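Sulfatase (Bacteroides fragilis CAG:558, PDB 6USS) probably hydrolyses aryl sulfate esters at an active site that binds a calcium ion. Local coordinates at residues A[38-43]-A[378-383]; A[316-321]-A[388-393]; A[94-99]-A[181-186]; A[67-72]-A[359-364]. The protein carries 1 engineered substitution. All blocks are in the same frame, centred on the assembly; numbering follows the deposited sequence.

Three of the four contacts open near the N terminus, at 38-43 (contact 1), 67-72 (contact 4) and 94-99 (contact 3). Contact 3 is the first to close, at 181-186. The strand segment 316-321 then opens contact 2, after which 359-364 closes contact 4, 378-383 closes contact 1 and 388-393 closes contact 2. Contact 3 is thus nested in contact 4, and contact 4 in contact 1, while contact 2 crosses both 1 and 4. Neighbouring strands 35-41, 315-321 and 357-363 of one mixed sheet link contacts 1, 2 and 4. Helices 88-97 and 383-390 pack on one side of it, helix 67-74 on the other.

Contact 1 (A[38-43]-A[378-383]); sequences LFMVDD and LIIEDF. With CA (calcium ion), chain C.
The phenyl ring of F383 meets L38 at its edge: L38 CD1 lies near the ring plane, 4.0 Å from F383 CE2. One face of the same ring is taken by its own neighbour I380, whose CD1 sits 3.9 Å above the F383 plane and is displaced toward the rim. The side chains of L38 and F383 cross at about a right angle, and of the leucine methyls CD1 is the one that reaches the CD2-CE2 side. That methyl gets there because L38 holds CG anti to its backbone N (chi1 175°), extending the side chain off the strand. A looser second touch follows two residues on, where M40 CE comes to 4.4 Å from I380 CD1. Both contacts are purely apolar, and L95 of helix 88-97 packs against L38 and F383 alike.

The turn carrying I380 and F383 is braced by D382. Its OD2 accepts the N-H of I379 at 2.9 Å in an almost straight bond (179°), although the donor stands 55° out of the carboxylate plane; D382 OD1 pairs with R421. Beyond the apolar part, the strand runs out into the metal site. D42 OD1 and D43 OD1 each bind the calcium ion at 2.3 Å, and D322, N323 and the engineered C88 complete its coordination. Acidic residues directly after a central strand thus hold the metal at the C-terminal edge of the sheet, as in sulfatases and other members of the alkaline phosphatase-like superfamily.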
loop_
_atom_site.group_PDB
_atom_site.type_symbol
_atom_site.label_atom_id
_atom_site.label_comp_id
_atom_site.label_asym_id
_atom_site.label_seq_id
_atom_site.Cartn_x
_atom_site.Cartn_y
_atom_site.Cartn_z
ATOM N N LEU A 38 -8.088 9.520 -13.558
ATOM C CA LEU A 38 -9.493 9.706 -13.204
ATOM C C LEU A 38 -9.571 10.915 -12.282
ATOM O O LEU A 38 -9.129 10.848 -11.128
ATOM C CB LEU A 38 -10.049 8.461 -12.512
ATOM C CG LEU A 38 -11.476 8.554 -11.982
ATOM C CD1 LEU A 38 -12.424 8.938 -13.113
ATOM C CD2 LEU A 38 -11.884 7.212 -11.372
ATOM N N PHE A 39 -10.100 12.025 -12.796
ATOM C CA PHE A 39 -10.205 13.283 -12.050
ATOM C C PHE A 39 -11.658 13.365 -11.592
ATOM O O PHE A 39 -12.572 13.535 -12.411
ATOM C CB PHE A 39 -9.773 14.455 -12.932
ATOM C CG PHE A 39 -9.701 15.805 -12.243
ATOM C CD1 PHE A 39 -10.835 16.586 -12.081
ATOM C CD2 PHE A 39 -8.484 16.331 -11.835
ATOM C CE1 PHE A 39 -10.758 17.854 -11.489
ATOM C CE2 PHE A 39 -8.399 17.598 -11.240
ATOM C CZ PHE A 39 -9.534 18.354 -11.063
ATOM N N MET A 40 -11.869 13.202 -10.285
ATOM C CA MET A 40 -13.196 13.093 -9.681
ATOM C C MET A 40 -13.428 14.289 -8.769
ATOM O O MET A 40 -12.692 14.484 -7.789
ATOM C CB MET A 40 -13.344 11.791 -8.886
ATOM C CG MET A 40 -14.710 11.604 -8.249
ATOM S SD MET A 40 -16.048 11.172 -9.398
ATOM C CE MET A 40 -15.402 9.647 -10.075
ATOM N N VAL A 41 -14.459 15.072 -9.076
ATOM C CA VAL A 41 -14.864 16.195 -8.241
ATOM C C VAL A 41 -16.008 15.747 -7.347
ATOM O O VAL A 41 -16.819 14.894 -7.721
ATOM C CB VAL A 41 -15.268 17.403 -9.104
ATOM C CG1 VAL A 41 -15.478 18.613 -8.238
ATOM C CG2 VAL A 41 -14.203 17.657 -10.159
ATOM N N ASP A 42 -16.072 16.315 -6.150
ATOM C CA ASP A 42 -17.094 15.965 -5.169
ATOM C C ASP A 42 -18.280 16.929 -5.231
ATOM O O ASP A 42 -18.095 18.149 -5.226
ATOM C CB ASP A 42 -16.503 15.976 -3.762
ATOM C CG ASP A 42 -17.381 15.272 -2.780
ATOM O OD1 ASP A 42 -18.109 14.361 -3.229
ATOM O OD2 ASP A 42 -17.353 15.616 -1.576
ATOM N N ASP A 43 -19.497 16.379 -5.267
ATOM C CA ASP A 43 -20.724 17.177 -5.178
ATOM C C ASP A 43 -20.806 18.253 -6.259
ATOM O O ASP A 43 -21.409 19.309 -6.046
ATOM C CB ASP A 43 -20.873 17.838 -3.797
ATOM C CG ASP A 43 -21.044 16.830 -2.669
ATOM O OD1 ASP A 43 -21.259 15.641 -2.987
ATOM O OD2 ASP A 43 -20.963 17.234 -1.477
ATOM N N LEU A 378 -24.783 6.234 -19.494
ATOM C CA LEU A 378 -23.950 5.277 -18.788
ATOM C C LEU A 378 -24.024 5.590 -17.299
ATOM O O LEU A 378 -24.457 6.673 -16.896
ATOM C CB LEU A 378 -22.507 5.320 -19.298
ATOM C CG LEU A 378 -21.813 6.682 -19.203
ATOM C CD1 LEU A 378 -21.205 6.953 -17.811
ATOM C CD2 LEU A 378 -20.743 6.779 -20.276
ATOM N N ILE A 379 -23.566 4.640 -16.481
ATOM C CA ILE A 379 -23.643 4.778 -15.035
ATOM C C ILE A 379 -22.293 4.430 -14.403
ATOM O O ILE A 379 -21.511 3.655 -14.948
ATOM C CB ILE A 379 -24.773 3.902 -14.463
ATOM C CG1 ILE A 379 -24.944 4.136 -12.963
ATOM C CG2 ILE A 379 -24.542 2.423 -14.827
ATOM C CD1 ILE A 379 -26.392 4.241 -12.547
ATOM N N ILE A 380 -22.049 5.001 -13.212
ATOM C CA ILE A 380 -20.729 5.024 -12.577
ATOM C C ILE A 380 -20.091 3.632 -12.474
ATOM O O ILE A 380 -18.891 3.479 -12.718
ATOM C CB ILE A 380 -20.827 5.722 -11.200
ATOM C CG1 ILE A 380 -19.474 5.754 -10.482
ATOM C CG2 ILE A 380 -21.878 5.063 -10.312
ATOM C CD1 ILE A 380 -18.454 6.611 -11.147
ATOM N N GLU A 381 -20.861 2.589 -12.133
ATOM C CA GLU A 381 -20.244 1.257 -12.061
ATOM C C GLU A 381 -19.620 0.824 -13.382
ATOM O O GLU A 381 -18.779 -0.082 -13.377
ATOM C CB GLU A 381 -21.243 0.177 -11.617
ATOM C CG GLU A 381 -22.452 0.022 -12.509
ATOM C CD GLU A 381 -23.710 0.598 -11.856
ATOM O OE1 GLU A 381 -24.798 -0.008 -12.028
ATOM O OE2 GLU A 381 -23.604 1.654 -11.170
ATOM N N ASP A 382 -20.016 1.440 -14.505
ATOM C CA ASP A 382 -19.399 1.143 -15.798
ATOM C C ASP A 382 -17.932 1.576 -15.866
ATOM O O ASP A 382 -17.159 1.017 -16.663
ATOM C CB ASP A 382 -20.163 1.831 -16.931
ATOM C CG ASP A 382 -21.640 1.479 -16.957
ATOM O OD1 ASP A 382 -22.031 0.448 -16.364
ATOM O OD2 ASP A 382 -22.413 2.254 -17.572
ATOM N N PHE A 383 -17.543 2.585 -15.074
ATOM C CA PHE A 383 -16.150 3.038 -15.037
ATOM C C PHE A 383 -15.183 1.893 -14.737
ATOM O O PHE A 383 -14.045 1.892 -15.232
ATOM C CB PHE A 383 -15.976 4.147 -13.986
ATOM C CG PHE A 383 -16.428 5.515 -14.438
ATOM C CD1 PHE A 383 -17.709 5.725 -14.918
ATOM C CD2 PHE A 383 -15.574 6.604 -14.337
ATOM C CE1 PHE A 383 -18.135 7.008 -15.318
ATOM C CE2 PHE A 383 -15.983 7.887 -14.734
ATOM C CZ PHE A 383 -17.267 8.087 -15.229
HETATM CA CA CA C . -20.264 13.588 -3.034
#

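Contact 2 (A[316-321]-A[388-393]); sequences IVIFMS and LEMAQV
M390 lays its extended side chain against I316 and I318, two strand residues whose side chains leave the same side of strand 315-321. The tight part is at the base of the methionine: I316 CD1 lies 3.6 Å from M390 CG, and the same methyl is equally near M390 CB, at 3.6 Å. Farther out the spacing widens. M390 CE is 3.9 Å from I318 CD1, with these two side chains meeting tip to tip, and 4.0 Å from I316 CG2. M390 spans both isoleucines because its chain is nearly straight beyond CG (chi2 161°, chi3 169°), and the I316 methyls meet it at both ends, CD1 near the root and CG2 near the tip. No polar group enters the interface, and I36 of strand 35-41 also packs on M390.

The motif that shapes the helical side is a Schellman motif closing helix 383-390. Q392 takes positive phi, V393 N bonds to L388 O at 2.9 Å, and Q392 N bonds to E389 O at 3.0 Å. Here a helix end rests on the parallel-paired strands 35-41 and 315-321, the layered packing of helix on sheet expected of this alpha/beta fold.

Past M390 the contact with the strand ends. A391 does not touch 316-321, though it stays buried against L153 of helix 149-155. The solvent side is that of E389 and Q392, both exposed, the carboxylate of E389 being hydrogen-bonded through OE1 to S406 OG.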
loop_
_atom_site.group_PDB
_atom_site.type_symbol
_atom_site.label_atom_id
_atom_site.label_comp_id
_atom_site.label_asym_id
_atom_site.label_seq_id
_atom_site.Cartn_x
_atom_site.Cartn_y
_atom_site.Cartn_z
ATOM N N ILE A 316 -4.796 8.848 -20.698
ATOM C CA ILE A 316 -6.239 9.028 -20.728
ATOM C C ILE A 316 -6.653 9.874 -19.529
ATOM O O ILE A 316 -6.267 9.590 -18.388
ATOM C CB ILE A 316 -6.957 7.670 -20.715
ATOM C CG1 ILE A 316 -6.627 6.862 -21.959
ATOM C CG2 ILE A 316 -8.448 7.851 -20.623
ATOM C CD1 ILE A 316 -7.244 5.465 -21.932
ATOM N N VAL A 317 -7.441 10.910 -19.783
ATOM C CA VAL A 317 -7.968 11.776 -18.743
ATOM C C VAL A 317 -9.478 11.592 -18.716
ATOM O O VAL A 317 -10.158 11.789 -19.731
ATOM C CB VAL A 317 -7.589 13.245 -18.987
ATOM C CG1 VAL A 317 -8.187 14.138 -17.905
ATOM C CG2 VAL A 317 -6.080 13.406 -19.071
ATOM N N ILE A 318 -10.002 11.190 -17.561
ATOM C CA ILE A 318 -11.438 11.056 -17.367
ATOM C C ILE A 318 -11.859 12.046 -16.298
ATOM O O ILE A 318 -11.402 11.966 -15.151
ATOM C CB ILE A 318 -11.854 9.632 -16.975
ATOM C CG1 ILE A 318 -11.280 8.590 -17.938
ATOM C CG2 ILE A 318 -13.361 9.544 -16.987
ATOM C CD1 ILE A 318 -11.424 7.154 -17.447
ATOM N N PHE A 319 -12.733 12.968 -16.674
ATOM C CA PHE A 319 -13.324 13.933 -15.764
ATOM C C PHE A 319 -14.696 13.433 -15.346
ATOM O O PHE A 319 -15.493 13.014 -16.199
ATOM C CB PHE A 319 -13.447 15.305 -16.427
ATOM C CG PHE A 319 -13.867 16.390 -15.494
ATOM C CD1 PHE A 319 -15.209 16.574 -15.179
ATOM C CD2 PHE A 319 -12.931 17.246 -14.950
ATOM C CE1 PHE A 319 -15.600 17.589 -14.326
ATOM C CE2 PHE A 319 -13.317 18.263 -14.086
ATOM C CZ PHE A 319 -14.654 18.433 -13.776
ATOM N N MET A 320 -14.976 13.498 -14.042
ATOM C CA MET A 320 -16.238 12.986 -13.536
ATOM C C MET A 320 -16.571 13.689 -12.226
ATOM O O MET A 320 -15.705 14.280 -11.576
ATOM C CB MET A 320 -16.162 11.467 -13.360
ATOM C CG MET A 320 -17.446 10.812 -12.891
ATOM S SD MET A 320 -18.824 11.211 -13.966
ATOM C CE MET A 320 -20.001 9.948 -13.469
ATOM N N SER A 321 -17.846 13.641 -11.859
ATOM C CA SER A 321 -18.297 14.071 -10.548
ATOM C C SER A 321 -19.127 12.957 -9.927
ATOM O O SER A 321 -19.740 12.150 -10.628
ATOM C CB SER A 321 -19.112 15.369 -10.621
ATOM O OG SER A 321 -19.608 15.702 -9.335
ATOM N N LEU A 388 -10.382 -0.828 -16.743
ATOM C CA LEU A 388 -9.598 -2.043 -16.944
ATOM C C LEU A 388 -9.361 -2.317 -18.427
ATOM O O LEU A 388 -8.277 -2.791 -18.809
ATOM C CB LEU A 388 -10.303 -3.220 -16.273
ATOM C CG LEU A 388 -10.391 -3.044 -14.750
ATOM C CD1 LEU A 388 -11.162 -4.178 -14.115
ATOM C CD2 LEU A 388 -9.004 -2.893 -14.122
ATOM N N GLU A 389 -10.363 -2.040 -19.272
ATOM C CA GLU A 389 -10.212 -2.235 -20.710
ATOM C C GLU A 389 -9.272 -1.195 -21.308
ATOM O O GLU A 389 -8.481 -1.506 -22.206
ATOM C CB GLU A 389 -11.577 -2.180 -21.395
ATOM C CG GLU A 389 -11.527 -2.219 -22.923
ATOM C CD GLU A 389 -12.902 -2.467 -23.553
ATOM O OE1 GLU A 389 -13.899 -2.638 -22.797
ATOM O OE2 GLU A 389 -12.984 -2.513 -24.806
ATOM N N MET A 390 -9.348 0.046 -20.824
ATOM C CA MET A 390 -8.404 1.056 -21.274
ATOM C C MET A 390 -6.987 0.630 -20.952
ATOM O O MET A 390 -6.053 0.899 -21.720
ATOM C CB MET A 390 -8.709 2.402 -20.617
ATOM C CG MET A 390 -9.876 3.152 -21.187
ATOM S SD MET A 390 -10.397 4.374 -19.973
ATOM C CE MET A 390 -11.539 5.384 -20.888
ATOM N N ALA A 391 -6.810 -0.023 -19.803
ATOM C CA ALA A 391 -5.503 -0.490 -19.360
ATOM C C ALA A 391 -5.100 -1.809 -20.008
ATOM O O ALA A 391 -4.026 -2.342 -19.698
ATOM C CB ALA A 391 -5.494 -0.617 -17.837
ATOM N N GLN A 392 -5.927 -2.329 -20.916
ATOM C CA GLN A 392 -5.634 -3.562 -21.640
ATOM C C GLN A 392 -5.459 -4.728 -20.681
ATOM O O GLN A 392 -4.639 -5.619 -20.905
ATOM C CB GLN A 392 -4.407 -3.396 -22.540
ATOM C CG GLN A 392 -4.490 -2.205 -23.465
ATOM C CD GLN A 392 -3.194 -1.993 -24.216
ATOM O OE1 GLN A 392 -2.370 -2.907 -24.329
ATOM N NE2 GLN A 392 -2.991 -0.781 -24.714
ATOM N N VAL A 393 -6.200 -4.692 -19.580
ATOM C CA VAL A 393 -6.342 -5.854 -18.714
ATOM C C VAL A 393 -7.349 -6.783 -19.382
ATOM O O VAL A 393 -8.544 -6.767 -19.057
ATOM C CB VAL A 393 -6.773 -5.441 -17.294
ATOM C CG1 VAL A 393 -6.742 -6.638 -16.337
ATOM C CG2 VAL A 393 -5.853 -4.340 -16.784
#

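Contact 3 (A[94-99]-A[181-186]); sequences SLITGT and MGFEVN
Two successive bends in M181, chi2 -60° and chi3 -73°, fold its end back toward I96, which meets it with an unusual chi1 of -146°, well away from a staggered position. That rotation leaves I96 CG2 between the backbone N and the carbonyl carbon and turns both branches toward the methionine. M181 CE consequently sits in the fork between CG1 and CG2: it is 3.8 Å from I96 CG2 and 3.9 Å from I96 CG1. The two side chains meet at a slant, without running alongside one another.

A second, wider touch comes from F183. Its CB sets off to one side, yet the ring end swings nearer, placing CE2 at 4.4 Å from I96 CD1 in an oblique approach. The touches of I96 with M181 and F183 are apolar and buried. The F183 ring also meets that of H162 edge-to-face.

Around the contact, I96 lies near the C-terminal end of helix 88-97, which G98 leaves with positive phi, and the I96 backbone also bonds to L149 at the start of helix 149-155. F183 packs on F254 and Y256 of strand 253-258, while the chain beyond it joins strand 185-187, paired in parallel with strand 159-164.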
loop_
_atom_site.group_PDB
_atom_site.type_symbol
_atom_site.label_atom_id
_atom_site.label_comp_id
_atom_site.label_asym_id
_atom_site.label_seq_id
_atom_site.Cartn_x
_atom_site.Cartn_y
_atom_site.Cartn_z
ATOM N N SER A 94 -19.414 1.976 -5.937
ATOM C CA SER A 94 -19.715 1.386 -7.231
ATOM C C SER A 94 -18.542 1.532 -8.195
ATOM O O SER A 94 -18.243 0.605 -8.962
ATOM C CB SER A 94 -20.977 2.025 -7.809
ATOM O OG SER A 94 -22.135 1.606 -7.086
ATOM N N LEU A 95 -17.882 2.698 -8.184
ATOM C CA LEU A 95 -16.712 2.918 -9.023
ATOM C C LEU A 95 -15.621 1.905 -8.716
ATOM O O LEU A 95 -15.067 1.264 -9.621
ATOM C CB LEU A 95 -16.171 4.329 -8.804
ATOM C CG LEU A 95 -14.722 4.517 -9.267
ATOM C CD1 LEU A 95 -14.649 4.639 -10.779
ATOM C CD2 LEU A 95 -14.092 5.712 -8.589
ATOM N N ILE A 96 -15.307 1.749 -7.426
ATOM C CA ILE A 96 -14.180 0.930 -6.997
ATOM C C ILE A 96 -14.485 -0.571 -7.062
ATOM O O ILE A 96 -13.550 -1.385 -7.130
ATOM C CB ILE A 96 -13.764 1.392 -5.587
ATOM C CG1 ILE A 96 -12.247 1.266 -5.413
ATOM C CG2 ILE A 96 -14.515 0.622 -4.515
ATOM C CD1 ILE A 96 -11.446 2.253 -6.253
ATOM N N THR A 97 -15.764 -0.959 -7.081
ATOM C CA THR A 97 -16.139 -2.361 -7.093
ATOM C C THR A 97 -16.853 -2.796 -8.361
ATOM O O THR A 97 -17.117 -3.991 -8.511
ATOM C CB THR A 97 -17.061 -2.701 -5.903
ATOM O OG1 THR A 97 -18.332 -2.051 -6.075
ATOM C CG2 THR A 97 -16.443 -2.301 -4.554
ATOM N N GLY A 98 -17.216 -1.874 -9.253
ATOM C CA GLY A 98 -17.923 -2.269 -10.463
ATOM C C GLY A 98 -19.307 -2.822 -10.232
ATOM O O GLY A 98 -19.868 -3.470 -11.119
ATOM N N THR A 99 -19.872 -2.550 -9.064
ATOM C CA THR A 99 -21.133 -3.094 -8.590
ATOM C C THR A 99 -22.158 -1.971 -8.564
ATOM O O THR A 99 -21.823 -0.833 -8.216
ATOM C CB THR A 99 -20.927 -3.706 -7.186
ATOM O OG1 THR A 99 -20.361 -5.026 -7.301
ATOM C CG2 THR A 99 -22.196 -3.795 -6.419
ATOM N N MET A 181 -7.057 -0.864 -0.466
ATOM C CA MET A 181 -7.844 -0.959 -1.686
ATOM C C MET A 181 -6.989 -1.092 -2.940
ATOM O O MET A 181 -7.536 -1.125 -4.042
ATOM C CB MET A 181 -8.774 0.255 -1.799
ATOM C CG MET A 181 -9.816 0.309 -0.680
ATOM S SD MET A 181 -10.876 -1.164 -0.675
ATOM C CE MET A 181 -11.901 -0.880 -2.132
ATOM N N GLY A 182 -5.672 -1.180 -2.818
ATOM C CA GLY A 182 -4.830 -1.405 -3.975
ATOM C C GLY A 182 -4.056 -0.209 -4.500
ATOM O O GLY A 182 -3.455 -0.319 -5.566
ATOM N N PHE A 183 -4.041 0.918 -3.793
ATOM C CA PHE A 183 -3.213 2.058 -4.177
ATOM C C PHE A 183 -1.827 1.953 -3.531
ATOM O O PHE A 183 -1.704 1.714 -2.321
ATOM C CB PHE A 183 -3.894 3.376 -3.783
ATOM C CG PHE A 183 -5.109 3.711 -4.619
ATOM C CD1 PHE A 183 -4.975 4.382 -5.838
ATOM C CD2 PHE A 183 -6.388 3.360 -4.181
ATOM C CE1 PHE A 183 -6.098 4.703 -6.618
ATOM C CE2 PHE A 183 -7.524 3.669 -4.947
ATOM C CZ PHE A 183 -7.378 4.340 -6.175
ATOM N N GLU A 184 -0.781 2.114 -4.344
ATOM C CA GLU A 184 0.573 2.076 -3.808
ATOM C C GLU A 184 0.974 3.386 -3.149
ATOM O O GLU A 184 1.864 3.384 -2.287
ATOM C CB GLU A 184 1.552 1.725 -4.920
ATOM C CG GLU A 184 1.310 0.352 -5.533
ATOM C CD GLU A 184 2.214 0.097 -6.722
ATOM O OE1 GLU A 184 2.371 1.017 -7.556
ATOM O OE2 GLU A 184 2.780 -1.014 -6.817
ATOM N N VAL A 185 0.312 4.488 -3.522
ATOM C CA VAL A 185 0.585 5.830 -3.018
ATOM C C VAL A 185 -0.731 6.449 -2.550
ATOM O O VAL A 185 -1.728 6.427 -3.285
ATOM C CB VAL A 185 1.248 6.717 -4.095
ATOM C CG1 VAL A 185 1.363 8.168 -3.612
ATOM C CG2 VAL A 185 2.616 6.150 -4.492
ATOM N N ASN A 186 -0.733 7.001 -1.332
ATOM C CA ASN A 186 -1.915 7.637 -0.746
ATOM C C ASN A 186 -1.580 9.064 -0.335
ATOM O O ASN A 186 -0.694 9.275 0.500
ATOM C CB ASN A 186 -2.438 6.853 0.469
ATOM C CG ASN A 186 -3.619 7.549 1.156
ATOM O OD1 ASN A 186 -4.234 8.454 0.587
ATOM N ND2 ASN A 186 -3.951 7.112 2.371
#

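Contact 4 (A[67-72]-A[359-364]); sequences PNMERL and PMIVRW
L72 CD1 is the meeting point of two parts of R363. It lies 3.6 Å from R363 CB, and it also rests over one face of the R363 guanidinium, 3.6 Å above its plane and shifted toward the rim. The bend at chi3 (75°) folds the arginine so that both its root and its flat end reach this one methyl; the two side chains cross at about a right angle. On the other flank, I361 CG2 sits 4.0 Å from L72 CG. I361 CD1 reaches the helix backbone, 3.7 Å from M69 O, with M69 CE at 4.2 Å from that methyl.

The axes of 67-72 and 359-363 approach to 9.4 Å, with 50° between their directions. Helix 67-74 packs here on the mixed sheet of the alpha/beta fold, away from the calcium site and on the face shared with helix 283-308, whose M303 touches both L72 and R363. D296 of that helix receives hydrogen bonds from M69 N and N68 ND2.

R71 NH2 and R363 NH1 are 5.6 Å apart, but R71 NH2 has D304 as salt-bridge partner, which probably eases their mutual repulsion. With no hydrogen bond across it, the contact holds mainly through apolar touches, with one methyl against M69 O and another over an arginine whose NH1 is held by Q75 OE1.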
loop_
_atom_site.group_PDB
_atom_site.type_symbol
_atom_site.label_atom_id
_atom_site.label_comp_id
_atom_site.label_asym_id
_atom_site.label_seq_id
_atom_site.Cartn_x
_atom_site.Cartn_y
_atom_site.Cartn_z
ATOM N N PRO A 67 -12.170 27.111 -17.627
ATOM C CA PRO A 67 -11.548 27.129 -18.961
ATOM C C PRO A 67 -10.779 25.861 -19.267
ATOM O O PRO A 67 -10.651 25.502 -20.446
ATOM C CB PRO A 67 -10.616 28.345 -18.898
ATOM C CG PRO A 67 -10.238 28.421 -17.424
ATOM C CD PRO A 67 -11.506 28.037 -16.690
ATOM N N ASN A 68 -10.252 25.173 -18.239
ATOM C CA ASN A 68 -9.472 23.961 -18.493
ATOM C C ASN A 68 -10.376 22.770 -18.827
ATOM O O ASN A 68 -9.987 21.898 -19.613
ATOM C CB ASN A 68 -8.582 23.645 -17.296
ATOM C CG ASN A 68 -7.485 24.679 -17.081
ATOM O OD1 ASN A 68 -6.561 24.811 -17.885
ATOM N ND2 ASN A 68 -7.567 25.396 -15.966
ATOM N N MET A 69 -11.580 22.708 -18.230
ATOM C CA MET A 69 -12.591 21.748 -18.672
ATOM C C MET A 69 -12.960 21.969 -20.143
ATOM O O MET A 69 -13.150 21.005 -20.891
ATOM C CB MET A 69 -13.849 21.849 -17.791
ATOM C CG MET A 69 -13.703 21.309 -16.377
ATOM S SD MET A 69 -15.239 21.416 -15.418
ATOM C CE MET A 69 -16.364 20.359 -16.341
ATOM N N GLU A 70 -13.095 23.231 -20.573
ATOM C CA GLU A 70 -13.407 23.505 -21.975
ATOM C C GLU A 70 -12.275 23.043 -22.884
ATOM O O GLU A 70 -12.512 22.411 -23.923
ATOM C CB GLU A 70 -13.662 24.997 -22.173
ATOM C CG GLU A 70 -14.887 25.527 -21.498
ATOM C CD GLU A 70 -15.004 27.043 -21.617
ATOM O OE1 GLU A 70 -14.524 27.604 -22.626
ATOM O OE2 GLU A 70 -15.587 27.673 -20.708
ATOM N N ARG A 71 -11.040 23.380 -22.506
ATOM C CA ARG A 71 -9.842 22.873 -23.167
ATOM C C ARG A 71 -9.870 21.344 -23.297
ATOM O O ARG A 71 -9.676 20.796 -24.390
ATOM C CB ARG A 71 -8.615 23.348 -22.373
ATOM C CG ARG A 71 -7.284 23.242 -23.075
ATOM C CD ARG A 71 -6.217 24.107 -22.394
ATOM N NE ARG A 71 -4.942 23.400 -22.270
ATOM C CZ ARG A 71 -4.401 23.050 -21.108
ATOM N NH1 ARG A 71 -5.033 23.361 -19.986
ATOM N NH2 ARG A 71 -3.236 22.399 -21.059
ATOM N N LEU A 72 -10.099 20.638 -22.177
ATOM C CA LEU A 72 -10.133 19.174 -22.206
ATOM C C LEU A 72 -11.229 18.659 -23.140
ATOM O O LEU A 72 -11.020 17.695 -23.888
ATOM C CB LEU A 72 -10.315 18.629 -20.785
ATOM C CG LEU A 72 -10.222 17.110 -20.559
ATOM C CD1 LEU A 72 -8.825 16.601 -20.842
ATOM C CD2 LEU A 72 -10.648 16.719 -19.144
ATOM N N PRO A 359 -21.265 15.862 -14.852
ATOM C CA PRO A 359 -20.418 16.271 -15.986
ATOM C C PRO A 359 -19.288 15.277 -16.200
ATOM O O PRO A 359 -18.574 14.925 -15.256
ATOM C CB PRO A 359 -19.881 17.636 -15.551
ATOM C CG PRO A 359 -19.895 17.559 -14.031
ATOM C CD PRO A 359 -21.134 16.768 -13.699
ATOM N N MET A 360 -19.110 14.837 -17.447
ATOM C CA MET A 360 -18.132 13.795 -17.721
ATOM C C MET A 360 -17.442 14.063 -19.049
ATOM O O MET A 360 -18.089 14.395 -20.048
ATOM C CB MET A 360 -18.782 12.414 -17.722
ATOM C CG MET A 360 -17.827 11.266 -17.964
ATOM S SD MET A 360 -18.729 9.710 -18.102
ATOM C CE MET A 360 -17.475 8.678 -18.848
ATOM N N ILE A 361 -16.121 13.920 -19.049
ATOM C CA ILE A 361 -15.290 14.211 -20.212
ATOM C C ILE A 361 -14.219 13.136 -20.314
ATOM O O ILE A 361 -13.675 12.689 -19.297
ATOM C CB ILE A 361 -14.631 15.605 -20.118
ATOM C CG1 ILE A 361 -15.655 16.686 -19.754
ATOM C CG2 ILE A 361 -13.948 15.943 -21.414
ATOM C CD1 ILE A 361 -15.039 18.075 -19.627
ATOM N N VAL A 362 -13.904 12.718 -21.533
ATOM C CA VAL A 362 -12.811 11.779 -21.728
ATOM C C VAL A 362 -11.923 12.285 -22.851
ATOM O O VAL A 362 -12.398 12.535 -23.968
ATOM C CB VAL A 362 -13.308 10.358 -22.024
ATOM C CG1 VAL A 362 -12.152 9.490 -22.496
ATOM C CG2 VAL A 362 -13.985 9.759 -20.793
ATOM N N ARG A 363 -10.643 12.459 -22.544
ATOM C CA ARG A 363 -9.612 12.659 -23.545
ATOM C C ARG A 363 -8.854 11.353 -23.647
ATOM O O ARG A 363 -8.584 10.706 -22.634
ATOM C CB ARG A 363 -8.663 13.805 -23.178
ATOM C CG ARG A 363 -7.645 14.156 -24.278
ATOM C CD ARG A 363 -6.845 15.423 -23.953
ATOM N NE ARG A 363 -5.814 15.211 -22.937
ATOM C CZ ARG A 363 -5.144 16.189 -22.320
ATOM N NH1 ARG A 363 -5.388 17.461 -22.614
ATOM N NH2 ARG A 363 -4.220 15.893 -21.408
ATOM N N TRP A 364 -8.559 10.949 -24.868
ATOM C CA TRP A 364 -7.862 9.707 -25.175
ATOM C C TRP A 364 -7.245 9.911 -26.555
ATOM O O TRP A 364 -7.836 9.509 -27.570
ATOM C CB TRP A 364 -8.839 8.530 -25.137
ATOM C CG TRP A 364 -8.213 7.168 -25.250
ATOM C CD1 TRP A 364 -6.896 6.879 -25.446
ATOM C CD2 TRP A 364 -8.892 5.908 -25.170
ATOM N NE1 TRP A 364 -6.708 5.513 -25.488
ATOM C CE2 TRP A 364 -7.919 4.896 -25.322
ATOM C CE3 TRP A 364 -10.226 5.536 -24.972
ATOM C CZ2 TRP A 364 -8.240 3.542 -25.298
ATOM C CZ3 TRP A 364 -10.542 4.187 -24.935
ATOM C CH2 TRP A 364 -9.550 3.206 -25.098
#